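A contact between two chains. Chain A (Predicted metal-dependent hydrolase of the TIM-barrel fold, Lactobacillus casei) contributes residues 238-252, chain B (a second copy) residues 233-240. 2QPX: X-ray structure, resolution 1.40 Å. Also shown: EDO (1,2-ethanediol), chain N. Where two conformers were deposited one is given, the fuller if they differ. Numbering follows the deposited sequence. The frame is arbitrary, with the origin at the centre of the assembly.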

# COMPACT_ATOMS: atom_id res chain seq x y z
N MSE A 238 5.89 -10.73 -7.89
CA MSE A 238 4.82 -9.74 -7.65
C MSE A 238 5.45 -8.34 -7.58
O MSE A 238 4.74 -7.33 -7.80
CB MSE A 238 3.96 -10.09 -6.39
CG MSE A 238 2.86 -9.05 -5.95
SE MSE A 238 2.02 -9.28 -4.13
CE MSE A 238 0.48 -10.46 -4.49
N TYR A 239 6.74 -8.28 -7.31
CA TYR A 239 7.42 -6.96 -7.25
C TYR A 239 7.42 -6.25 -8.58
O TYR A 239 7.40 -5.01 -8.63
CB TYR A 239 8.85 -7.14 -6.69
CG TYR A 239 9.52 -5.91 -6.19
CD1 TYR A 239 9.29 -5.46 -4.89
CD2 TYR A 239 10.42 -5.20 -6.99
CE1 TYR A 239 9.91 -4.31 -4.41
CE2 TYR A 239 11.06 -4.06 -6.51
CZ TYR A 239 10.79 -3.62 -5.21
OH TYR A 239 11.42 -2.47 -4.74
N LEU A 240 7.41 -7.03 -9.66
CA LEU A 240 7.40 -6.52 -11.03
C LEU A 240 6.01 -6.38 -11.59
O LEU A 240 5.82 -6.10 -12.79
CB LEU A 240 8.22 -7.46 -11.94
CG LEU A 240 9.71 -7.52 -11.56
CD1 LEU A 240 10.46 -8.42 -12.57
CD2 LEU A 240 10.32 -6.13 -11.52
N GLY A 241 5.00 -6.64 -10.77
CA GLY A 241 3.62 -6.60 -11.21
C GLY A 241 2.92 -5.29 -10.94
O GLY A 241 1.69 -5.24 -11.04
N ASN A 242 3.66 -4.28 -10.48
CA ASN A 242 3.11 -2.95 -10.20
C ASN A 242 2.80 -2.29 -11.56
O ASN A 242 3.70 -2.05 -12.37
CB ASN A 242 4.11 -2.11 -9.39
CG ASN A 242 3.56 -0.77 -8.95
OD1 ASN A 242 2.71 -0.16 -9.63
ND2 ASN A 242 4.07 -0.26 -7.81
N PRO A 243 1.52 -1.96 -11.82
CA PRO A 243 1.19 -1.46 -13.14
C PRO A 243 1.73 -0.06 -13.47
O PRO A 243 1.72 0.31 -14.64
CB PRO A 243 -0.33 -1.49 -13.14
CG PRO A 243 -0.70 -1.26 -11.72
CD PRO A 243 0.35 -2.02 -10.95
N LEU A 244 2.24 0.67 -12.48
CA LEU A 244 2.97 1.91 -12.77
C LEU A 244 4.16 1.62 -13.70
O LEU A 244 4.57 2.51 -14.45
CB LEU A 244 3.47 2.57 -11.49
CG LEU A 244 2.43 3.03 -10.46
CD1 LEU A 244 3.10 3.65 -9.23
CD2 LEU A 244 1.39 3.97 -11.12
N LEU A 245 4.66 0.39 -13.68
CA LEU A 245 5.79 0.02 -14.53
C LEU A 245 5.40 -0.02 -16.02
O LEU A 245 6.27 0.03 -16.89
CB LEU A 245 6.39 -1.31 -14.08
CG LEU A 245 7.00 -1.34 -12.67
CD1 LEU A 245 7.28 -2.79 -12.22
CD2 LEU A 245 8.23 -0.46 -12.61
N MSE A 246 4.08 -0.05 -16.30
CA MSE A 246 3.56 -0.06 -17.66
C MSE A 246 3.45 1.32 -18.29
O MSE A 246 2.94 1.45 -19.39
CB MSE A 246 2.14 -0.67 -17.72
CG MSE A 246 2.08 -2.09 -17.28
SE MSE A 246 0.31 -2.73 -17.28
CE MSE A 246 -0.01 -2.68 -19.08
N ARG A 247 3.82 2.37 -17.57
CA ARG A 247 3.52 3.73 -18.04
C ARG A 247 4.06 4.01 -19.45
O ARG A 247 3.37 4.62 -20.23
CB ARG A 247 4.01 4.77 -17.03
CG ARG A 247 3.44 6.19 -17.25
CD ARG A 247 3.98 7.18 -16.18
NE ARG A 247 5.44 7.26 -16.25
CZ ARG A 247 6.13 8.28 -16.74
NH1 ARG A 247 5.53 9.38 -17.15
NH2 ARG A 247 7.46 8.21 -16.77
N ASP A 248 5.27 3.54 -19.81
CA ASP A 248 5.75 3.87 -21.14
C ASP A 248 4.90 3.21 -22.23
O ASP A 248 4.61 3.84 -23.25
CB ASP A 248 7.24 3.55 -21.28
CG ASP A 248 8.14 4.40 -20.35
OD1 ASP A 248 7.75 5.50 -19.86
OD2 ASP A 248 9.29 3.96 -20.14
N TYR A 249 4.46 1.98 -22.00
CA TYR A 249 3.58 1.30 -22.94
C TYR A 249 2.25 2.03 -23.03
O TYR A 249 1.72 2.18 -24.12
CB TYR A 249 3.38 -0.15 -22.51
CG TYR A 249 2.66 -1.04 -23.48
CD1 TYR A 249 3.35 -1.68 -24.51
CD2 TYR A 249 1.29 -1.29 -23.36
CE1 TYR A 249 2.75 -2.54 -25.39
CE2 TYR A 249 0.65 -2.14 -24.24
CZ TYR A 249 1.38 -2.78 -25.28
OH TYR A 249 0.72 -3.64 -26.12
N LEU A 250 1.71 2.44 -21.89
CA LEU A 250 0.40 3.13 -21.88
C LEU A 250 0.51 4.47 -22.64
O LEU A 250 -0.38 4.84 -23.40
CB LEU A 250 -0.07 3.36 -20.45
CG LEU A 250 -0.36 2.12 -19.63
CD1 LEU A 250 -0.77 2.42 -18.17
CD2 LEU A 250 -1.37 1.23 -20.37
N LYS A 251 1.61 5.20 -22.43
CA LYS A 251 1.85 6.46 -23.12
C LYS A 251 1.97 6.20 -24.63
O LYS A 251 1.46 6.97 -25.44
CB LYS A 251 3.14 7.13 -22.61
CG LYS A 251 3.01 7.78 -21.23
CD LYS A 251 4.28 8.58 -20.79
N ALA A 252 2.59 5.08 -24.99
CA ALA A 252 2.78 4.78 -26.40
C ALA A 252 1.50 4.47 -27.16
O ALA A 252 1.37 4.80 -28.34
CB ALA A 252 3.79 3.63 -26.59
N ASP B 233 0.60 14.01 -12.58
CA ASP B 233 0.03 13.79 -13.91
C ASP B 233 0.65 12.58 -14.65
O ASP B 233 1.53 11.90 -14.14
CB ASP B 233 0.08 15.08 -14.77
CG ASP B 233 1.48 15.49 -15.18
OD1 ASP B 233 2.40 14.65 -15.16
OD2 ASP B 233 1.64 16.67 -15.55
N ALA B 234 0.16 12.30 -15.86
CA ALA B 234 0.58 11.10 -16.62
C ALA B 234 2.05 11.15 -17.03
O ALA B 234 2.65 10.12 -17.35
CB ALA B 234 -0.32 10.91 -17.89
N ASP B 235 2.63 12.35 -17.02
CA ASP B 235 4.08 12.50 -17.26
C ASP B 235 4.95 12.41 -16.00
O ASP B 235 6.18 12.50 -16.11
CB ASP B 235 4.36 13.83 -17.98
CG ASP B 235 3.96 13.80 -19.46
OD1 ASP B 235 4.03 12.74 -20.12
OD2 ASP B 235 3.56 14.87 -19.95
N THR B 236 4.32 12.27 -14.83
CA THR B 236 5.04 12.06 -13.57
C THR B 236 5.27 10.54 -13.46
O THR B 236 4.37 9.72 -13.71
CB THR B 236 4.23 12.54 -12.38
OG1 THR B 236 3.96 13.96 -12.49
CG2 THR B 236 4.96 12.27 -11.06
N ASP B 237 6.46 10.14 -13.06
CA ASP B 237 6.69 8.73 -12.79
C ASP B 237 6.39 8.49 -11.30
O ASP B 237 7.25 8.76 -10.45
CB ASP B 237 8.11 8.38 -13.21
CG ASP B 237 8.41 6.92 -13.07
OD1 ASP B 237 7.56 6.20 -12.50
OD2 ASP B 237 9.54 6.53 -13.49
N MSE B 238 5.17 8.01 -11.01
CA MSE B 238 4.70 7.88 -9.61
C MSE B 238 5.56 6.82 -8.91
O MSE B 238 5.65 6.83 -7.65
CB MSE B 238 3.16 7.58 -9.53
CG MSE B 238 2.56 7.30 -8.09
SE MSE B 238 0.69 6.54 -8.01
CE MSE B 238 -0.45 8.14 -7.95
N TYR B 239 6.20 5.95 -9.67
CA TYR B 239 7.06 4.92 -9.06
C TYR B 239 8.24 5.52 -8.32
O TYR B 239 8.72 4.94 -7.33
CB TYR B 239 7.50 3.90 -10.13
CG TYR B 239 8.02 2.60 -9.63
CD1 TYR B 239 7.14 1.57 -9.30
CD2 TYR B 239 9.40 2.38 -9.52
CE1 TYR B 239 7.62 0.35 -8.83
CE2 TYR B 239 9.89 1.14 -9.07
CZ TYR B 239 8.98 0.14 -8.72
OH TYR B 239 9.47 -1.08 -8.25
N LEU B 240 8.70 6.68 -8.80
CA LEU B 240 9.83 7.40 -8.21
C LEU B 240 9.40 8.43 -7.20
O LEU B 240 10.22 9.23 -6.71
CB LEU B 240 10.62 8.11 -9.34
CG LEU B 240 11.26 7.13 -10.34
CD1 LEU B 240 12.09 7.92 -11.37
CD2 LEU B 240 12.13 6.11 -9.62
C1 EDO N . 10.64 3.57 -13.33
O1 EDO N . 10.84 4.31 -12.13
C2 EDO N . 9.27 2.91 -13.30
O2 EDO N . 8.40 3.46 -14.30
O HOH W 1 7.34 -2.64 -7.36
O HOH W 2 12.05 -0.70 -6.96
O HOH W 3 5.25 5.13 -13.47

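The contact is built around one aromatic side chain, B:Tyr239, which gives up more surface than any other residue of the two stretches. Its CA-to-CB bond points toward chain A, and chi1 of -163° (t) with chi2 of 84° carries the ring across the boundary, its plane nearly perpendicular to the CA-CB-CG plane, as is usual for tyrosine. A:Leu245 supplies the complement. Its CA-to-CB bond runs sideways, but the m,t rotamer brings CD2 to 3.9 Å from the centroid of the B:Tyr239 ring, only 10° off the ring normal, so the methyl makes a CH-pi contact with the face. At the ring edge, A:Asn242 ND2 lies 3.7 Å from B:Tyr239 CE1. The same asparagine is fixed from within its own chain: A:Leu244 N donates to A:Asn242 OD1 at 3.0 Å, a bond made with the side chain in the t rotamer, just ahead of the 3-10 segment.

A:Leu244, also m,t, points toward chain B and is largely a packing residue. Its CD1 sits 3.9 Å from B:Met238 CG, a selenomethionine, and its CB 4.4 Å from B:Tyr239 CD1. A branched aliphatic side chain suits this buried place, where it fills space without a polar group to satisfy.

The tyrosine's far end is polar and remains hydrated. One water bridges B:Tyr239 OH (2.8 Å) and A:Tyr239 O (2.7 Å); a second lies 2.9 Å from both A:Tyr239 OH and B:Tyr239 OH. Tyrosine thus combines a ring for packing with a hydroxyl for the water network.

The polar end of the contact belongs to A:Arg247. A t,t,p side chain with chi4 of 107° extends from the first turn of the helix and then bends, letting NH1 donate to B:Ala234 O at 3.0 Å and 162°, a well-aligned hydrogen bond across the stretches. That oxygen lies near the guanidinium plane, as a good acceptor should, while B:Thr236 O and B:Asp237 CB lie over one face. The acceptor belongs to a type I turn, B:Asp233 to B:Thr236, which B:Asp233 OD1 braces by accepting from B:Thr236 OG1 at 3.2 Å.

B:Asp237, in the t rotamer, accepts at OD1 from B:Tyr239 N (3.1 Å), steadying the start of the 3-10 segment. A water donates to B:Asp237 OD1 (2.7 Å) and A:Leu244 O (2.9 Å), and ethanediol O1 donates to B:Asp237 OD2 at 2.9 Å. A:Arg247 NH2 stays 4.2 Å from B:Asp237 OD2, near enough for electrostatic attraction but beyond a salt bridge.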